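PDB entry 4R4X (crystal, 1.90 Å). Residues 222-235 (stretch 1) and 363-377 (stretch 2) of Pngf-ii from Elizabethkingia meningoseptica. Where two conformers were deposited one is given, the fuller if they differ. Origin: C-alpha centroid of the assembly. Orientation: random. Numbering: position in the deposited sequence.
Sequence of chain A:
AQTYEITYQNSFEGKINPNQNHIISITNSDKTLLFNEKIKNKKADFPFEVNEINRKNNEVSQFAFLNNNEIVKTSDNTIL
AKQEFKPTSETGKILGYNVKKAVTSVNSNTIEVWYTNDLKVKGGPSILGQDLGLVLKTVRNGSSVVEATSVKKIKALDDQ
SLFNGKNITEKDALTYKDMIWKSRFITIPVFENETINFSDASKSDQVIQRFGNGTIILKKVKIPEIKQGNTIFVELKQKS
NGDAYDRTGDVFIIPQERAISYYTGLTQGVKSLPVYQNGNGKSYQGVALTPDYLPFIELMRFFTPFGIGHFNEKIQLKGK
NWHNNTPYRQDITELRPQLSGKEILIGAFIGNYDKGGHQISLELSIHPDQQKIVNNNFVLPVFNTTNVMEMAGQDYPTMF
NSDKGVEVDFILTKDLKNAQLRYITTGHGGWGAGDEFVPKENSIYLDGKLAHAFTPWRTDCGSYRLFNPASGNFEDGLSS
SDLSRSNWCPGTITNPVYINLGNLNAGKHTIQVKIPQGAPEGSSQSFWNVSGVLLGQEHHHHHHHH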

# COMPACT_ATOMS: atom_id res chain seq x y z
N LYS A 222 14.80 -3.16 7.89
CA LYS A 222 14.88 -4.59 7.68
C LYS A 222 13.57 -5.12 7.06
O LYS A 222 12.51 -4.91 7.59
CB LYS A 222 15.21 -5.32 8.98
CG LYS A 222 15.30 -6.84 8.80
CD LYS A 222 16.18 -7.25 7.61
CE LYS A 222 16.48 -8.75 7.58
NZ LYS A 222 15.28 -9.54 7.21
N ILE A 223 13.68 -5.76 5.91
CA ILE A 223 12.54 -6.33 5.20
C ILE A 223 12.55 -7.83 5.40
O ILE A 223 13.57 -8.47 5.12
CB ILE A 223 12.64 -6.06 3.69
CG1 ILE A 223 12.87 -4.57 3.42
CG2 ILE A 223 11.40 -6.60 2.95
CD1 ILE A 223 11.74 -3.69 3.93
N PRO A 224 11.43 -8.40 5.88
CA PRO A 224 11.39 -9.84 6.07
C PRO A 224 11.45 -10.57 4.74
O PRO A 224 11.33 -9.93 3.67
CB PRO A 224 10.04 -10.07 6.75
CG PRO A 224 9.20 -8.95 6.27
CD PRO A 224 10.14 -7.77 6.25
N GLU A 225 11.65 -11.88 4.80
CA GLU A 225 11.52 -12.68 3.60
C GLU A 225 10.09 -12.52 3.09
O GLU A 225 9.14 -12.61 3.85
CB GLU A 225 11.80 -14.16 3.86
CG GLU A 225 11.66 -15.01 2.61
CD GLU A 225 11.86 -16.50 2.87
OE1 GLU A 225 11.64 -17.32 1.93
OE2 GLU A 225 12.21 -16.86 4.01
N ILE A 226 9.94 -12.25 1.80
CA ILE A 226 8.62 -12.19 1.24
C ILE A 226 8.54 -13.20 0.08
O ILE A 226 9.27 -13.12 -0.92
CB ILE A 226 8.17 -10.72 0.95
CG1 ILE A 226 8.08 -10.41 -0.51
CG2 ILE A 226 9.06 -9.68 1.59
CD1 ILE A 226 6.70 -10.62 -1.04
N LYS A 227 7.66 -14.18 0.24
CA LYS A 227 7.52 -15.29 -0.70
C LYS A 227 6.89 -14.83 -2.02
O LYS A 227 6.08 -13.90 -2.03
CB LYS A 227 6.64 -16.38 -0.09
CG LYS A 227 7.17 -17.01 1.20
CD LYS A 227 7.84 -18.35 0.93
CE LYS A 227 8.21 -19.09 2.21
NZ LYS A 227 9.66 -18.96 2.49
N GLN A 228 7.25 -15.50 -3.12
CA GLN A 228 6.56 -15.32 -4.38
C GLN A 228 5.06 -15.48 -4.16
O GLN A 228 4.61 -16.45 -3.57
CB GLN A 228 7.07 -16.32 -5.44
CG GLN A 228 6.20 -16.48 -6.70
CD GLN A 228 6.08 -15.23 -7.57
OE1 GLN A 228 7.01 -14.45 -7.68
NE2 GLN A 228 4.90 -15.05 -8.20
N GLY A 229 4.29 -14.52 -4.63
CA GLY A 229 2.84 -14.53 -4.50
C GLY A 229 2.34 -13.36 -3.66
O GLY A 229 1.23 -12.85 -3.87
N ASN A 230 3.15 -12.94 -2.70
CA ASN A 230 2.76 -11.81 -1.85
C ASN A 230 2.82 -10.50 -2.64
O ASN A 230 3.62 -10.36 -3.58
CB ASN A 230 3.73 -11.68 -0.68
CG ASN A 230 3.55 -12.72 0.41
OD1 ASN A 230 4.29 -12.66 1.38
ND2 ASN A 230 2.63 -13.65 0.28
N THR A 231 2.00 -9.53 -2.28
CA THR A 231 2.07 -8.24 -2.93
C THR A 231 2.68 -7.21 -1.99
O THR A 231 2.68 -7.38 -0.75
CB THR A 231 0.70 -7.78 -3.45
OG1 THR A 231 -0.25 -7.75 -2.38
CG2 THR A 231 0.21 -8.69 -4.54
N ILE A 232 3.23 -6.17 -2.60
CA ILE A 232 3.97 -5.13 -1.88
C ILE A 232 3.59 -3.76 -2.41
O ILE A 232 3.57 -3.53 -3.63
CB ILE A 232 5.49 -5.27 -2.05
CG1 ILE A 232 5.98 -6.70 -1.89
CG2 ILE A 232 6.19 -4.38 -1.05
CD1 ILE A 232 7.38 -6.92 -2.43
N PHE A 233 3.29 -2.85 -1.49
CA PHE A 233 2.91 -1.50 -1.82
C PHE A 233 3.74 -0.53 -0.97
O PHE A 233 4.18 -0.86 0.14
CB PHE A 233 1.42 -1.24 -1.50
CG PHE A 233 0.46 -1.92 -2.43
CD1 PHE A 233 0.23 -3.27 -2.34
CD2 PHE A 233 -0.27 -1.17 -3.36
CE1 PHE A 233 -0.67 -3.89 -3.20
CE2 PHE A 233 -1.18 -1.79 -4.22
CZ PHE A 233 -1.37 -3.15 -4.14
N VAL A 234 3.94 0.68 -1.51
CA VAL A 234 4.60 1.74 -0.80
C VAL A 234 3.64 2.90 -0.75
O VAL A 234 3.04 3.23 -1.77
CB VAL A 234 5.93 2.14 -1.46
CG1 VAL A 234 5.76 2.52 -2.93
CG2 VAL A 234 6.59 3.27 -0.68
N GLU A 235 3.50 3.49 0.44
CA GLU A 235 2.57 4.62 0.65
C GLU A 235 3.23 5.83 1.30
O GLU A 235 3.84 5.74 2.37
CB GLU A 235 1.36 4.20 1.48
CG GLU A 235 0.27 5.29 1.55
CD GLU A 235 -1.02 4.77 2.19
OE1 GLU A 235 -2.11 5.08 1.69
OE2 GLU A 235 -0.94 4.05 3.20
N GLU A 363 5.58 4.44 4.46
CA GLU A 363 5.61 3.06 4.91
C GLU A 363 5.51 2.11 3.71
O GLU A 363 5.11 2.51 2.61
CB GLU A 363 4.48 2.79 5.93
CG GLU A 363 3.07 2.84 5.36
CD GLU A 363 1.97 2.72 6.40
OE1 GLU A 363 0.94 2.06 6.11
OE2 GLU A 363 2.11 3.28 7.51
N LEU A 364 5.93 0.87 3.94
CA LEU A 364 5.70 -0.23 3.04
C LEU A 364 4.67 -1.18 3.65
O LEU A 364 4.56 -1.28 4.87
CB LEU A 364 6.99 -1.01 2.81
CG LEU A 364 8.26 -0.28 2.38
CD1 LEU A 364 9.41 -1.27 2.18
CD2 LEU A 364 8.03 0.48 1.09
N SER A 365 3.92 -1.86 2.80
CA SER A 365 3.04 -2.93 3.28
C SER A 365 3.21 -4.17 2.41
O SER A 365 3.36 -4.09 1.16
CB SER A 365 1.58 -2.49 3.30
OG SER A 365 1.11 -2.17 2.01
N ILE A 366 3.18 -5.31 3.09
CA ILE A 366 3.33 -6.63 2.48
C ILE A 366 2.10 -7.46 2.79
O ILE A 366 1.72 -7.62 3.97
CB ILE A 366 4.59 -7.35 2.99
CG1 ILE A 366 5.82 -6.47 2.85
CG2 ILE A 366 4.78 -8.69 2.25
CD1 ILE A 366 6.89 -6.76 3.88
N HIS A 367 1.46 -7.95 1.73
CA HIS A 367 0.17 -8.59 1.83
C HIS A 367 0.27 -10.07 1.43
O HIS A 367 0.93 -10.39 0.42
CB HIS A 367 -0.85 -7.84 0.97
CG HIS A 367 -0.93 -6.39 1.32
ND1 HIS A 367 -1.82 -5.89 2.25
CD2 HIS A 367 -0.16 -5.35 0.94
CE1 HIS A 367 -1.63 -4.59 2.40
NE2 HIS A 367 -0.61 -4.24 1.63
N PRO A 368 -0.35 -10.97 2.23
CA PRO A 368 -0.21 -12.44 2.15
C PRO A 368 -1.00 -13.06 0.99
O PRO A 368 -1.76 -14.01 1.16
CB PRO A 368 -0.80 -12.90 3.51
CG PRO A 368 -1.83 -11.87 3.82
CD PRO A 368 -1.21 -10.58 3.38
N ASP A 369 -0.79 -12.54 -0.21
CA ASP A 369 -1.47 -13.00 -1.38
C ASP A 369 -0.74 -14.21 -1.98
O ASP A 369 0.35 -14.57 -1.54
CB ASP A 369 -1.48 -11.85 -2.41
CG ASP A 369 -2.43 -10.76 -2.03
OD1 ASP A 369 -3.50 -11.09 -1.46
OD2 ASP A 369 -2.14 -9.57 -2.33
N GLN A 370 -1.33 -14.80 -3.01
CA GLN A 370 -0.70 -15.87 -3.78
C GLN A 370 -0.92 -15.54 -5.27
O GLN A 370 -1.38 -16.38 -6.04
CB GLN A 370 -1.29 -17.25 -3.40
CG GLN A 370 -1.25 -17.57 -1.89
CD GLN A 370 -2.20 -18.69 -1.45
OE1 GLN A 370 -3.31 -18.84 -1.95
NE2 GLN A 370 -1.76 -19.47 -0.46
N GLN A 371 -0.59 -14.32 -5.66
CA GLN A 371 -0.82 -13.85 -7.03
C GLN A 371 0.12 -14.54 -8.03
O GLN A 371 1.28 -14.80 -7.71
CB GLN A 371 -0.70 -12.32 -7.14
CG GLN A 371 0.68 -11.76 -6.88
CD GLN A 371 1.63 -11.85 -8.08
OE1 GLN A 371 1.21 -11.87 -9.24
NE2 GLN A 371 2.91 -11.87 -7.80
N LYS A 372 -0.40 -14.77 -9.23
CA LYS A 372 0.29 -15.55 -10.28
C LYS A 372 0.48 -14.71 -11.55
O LYS A 372 0.66 -15.24 -12.62
CB LYS A 372 -0.56 -16.77 -10.60
CG LYS A 372 -0.80 -17.71 -9.42
CD LYS A 372 0.52 -18.27 -8.91
CE LYS A 372 0.38 -19.66 -8.31
NZ LYS A 372 -0.16 -19.56 -6.92
N ILE A 373 0.44 -13.39 -11.40
CA ILE A 373 0.46 -12.45 -12.52
C ILE A 373 1.81 -11.77 -12.71
O ILE A 373 2.23 -11.55 -13.86
CB ILE A 373 -0.64 -11.38 -12.34
CG1 ILE A 373 -2.02 -12.01 -12.59
CG2 ILE A 373 -0.46 -10.21 -13.29
CD1 ILE A 373 -3.12 -11.41 -11.75
N VAL A 374 2.48 -11.45 -11.61
CA VAL A 374 3.82 -10.87 -11.64
C VAL A 374 4.81 -11.93 -11.18
O VAL A 374 4.85 -12.27 -9.99
CB VAL A 374 3.87 -9.63 -10.72
CG1 VAL A 374 5.28 -9.07 -10.65
CG2 VAL A 374 2.87 -8.59 -11.21
N ASN A 375 5.58 -12.47 -12.12
CA ASN A 375 6.34 -13.70 -11.89
C ASN A 375 7.86 -13.58 -12.06
O ASN A 375 8.55 -14.60 -12.11
CB ASN A 375 5.81 -14.80 -12.81
CG ASN A 375 4.36 -15.10 -12.54
OD1 ASN A 375 4.00 -15.47 -11.44
ND2 ASN A 375 3.51 -14.92 -13.54
N ASN A 376 8.38 -12.36 -12.15
CA ASN A 376 9.83 -12.17 -12.29
C ASN A 376 10.53 -12.54 -10.99
O ASN A 376 10.02 -12.26 -9.92
CB ASN A 376 10.19 -10.77 -12.73
CG ASN A 376 9.82 -9.70 -11.71
OD1 ASN A 376 10.71 -9.04 -11.11
ND2 ASN A 376 8.55 -9.51 -11.51
N ASN A 377 11.69 -13.21 -11.09
CA ASN A 377 12.52 -13.49 -9.92
C ASN A 377 13.87 -12.82 -10.03
O ASN A 377 14.79 -13.12 -9.25
CB ASN A 377 12.69 -15.00 -9.69
CG ASN A 377 13.20 -15.73 -10.92
OD1 ASN A 377 13.74 -15.12 -11.83
ND2 ASN A 377 13.04 -17.04 -10.94
O HOH W 1 4.76 -11.86 -5.51
O HOH W 2 0.07 1.53 3.60

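The two stretches meet as neighbouring antiparallel strands, 231-235 and 363-367, whose axes approach to 4.7 Å with their N-to-C directions 161° apart. Backbone hydrogen bonds hold the ladder in the alternating pattern of an antiparallel sheet. Thr-231 N donates to His-367 O (3.0 Å) and His-367 N to Thr-231 O (2.8 Å); Phe-233 N and Ser-365 O, like Ser-365 N and Phe-233 O, lie 2.9 Å apart; Glu-235 N reaches Glu-363 O at 2.9 Å, and Glu-363 N returns to Glu-235 O at 3.0 Å. Between these pairs, the CA atoms of Ile-232 and Val-234 make CA-H...O contacts with Ser-365 O (3.3 Å) and Glu-363 O (3.5 Å), respectively.

Beyond the strands the pairing continues in altered form. Gln-371 N donates to Gly-229 O (2.9 Å), and the side-chain amide ND2 of Asn-230 donates to Asp-369 O (3.1 Å). Gly-229 adopts a positive phi of 117°, at which a CB would be jammed against the preceding carbonyl oxygen; an ideal CB would also lie only 3.1 Å from Gln-370 CA. A water accepts from Gly-229 N (2.8 Å) and Gln-371 NE2 (2.9 Å) and donates to Asn-230 O (2.7 Å), bridging the stretches.

Polar side chains reinforce this end. Thr-231 OG1 donates a short hydrogen bond to Asp-369 OD2 (2.6 Å), tying the first residue of its strand to the loop after the partner strand. Gln-228 NE2 makes a weak bond to Val-374 O (3.3 Å), a carbonyl that also accepts from Gln-371 NE2 (3.0 Å). Gln-371 OE1 in turn accepts from Ile-373 N (2.8 Å) and Val-374 N (2.7 Å), so this one side chain braces the loop that Gln-228 contacts.

Apolar contacts occupy the sheet face bearing Ile-232, Val-234, Leu-364 and Ile-366. Val-234 CG2 packs against Leu-364 CD2 at 3.6 Å, while Ile-223 CD1 lies 3.8 Å from Leu-364 CD1. Ile-366 has the largest area covered by the other stretch: its CD1 meets Pro-224 CG at 4.0 Å and its CG2 meets Ile-226 CB at 4.2 Å.

The other face carries aromatic and charged groups. The Phe-233 and His-367 rings have perpendicular planes and centroids 5.7 Å apart, and a hydrogen bond between Ser-365 OG and His-367 NE2 (2.7 Å) anchors the imidazole. Farther along, Glu-235 OE2 and Glu-363 OE1 are 4.0 Å apart despite like charge; a second water donates to both, at 2.7 Å from each of these oxygens, and bridges the carboxylates.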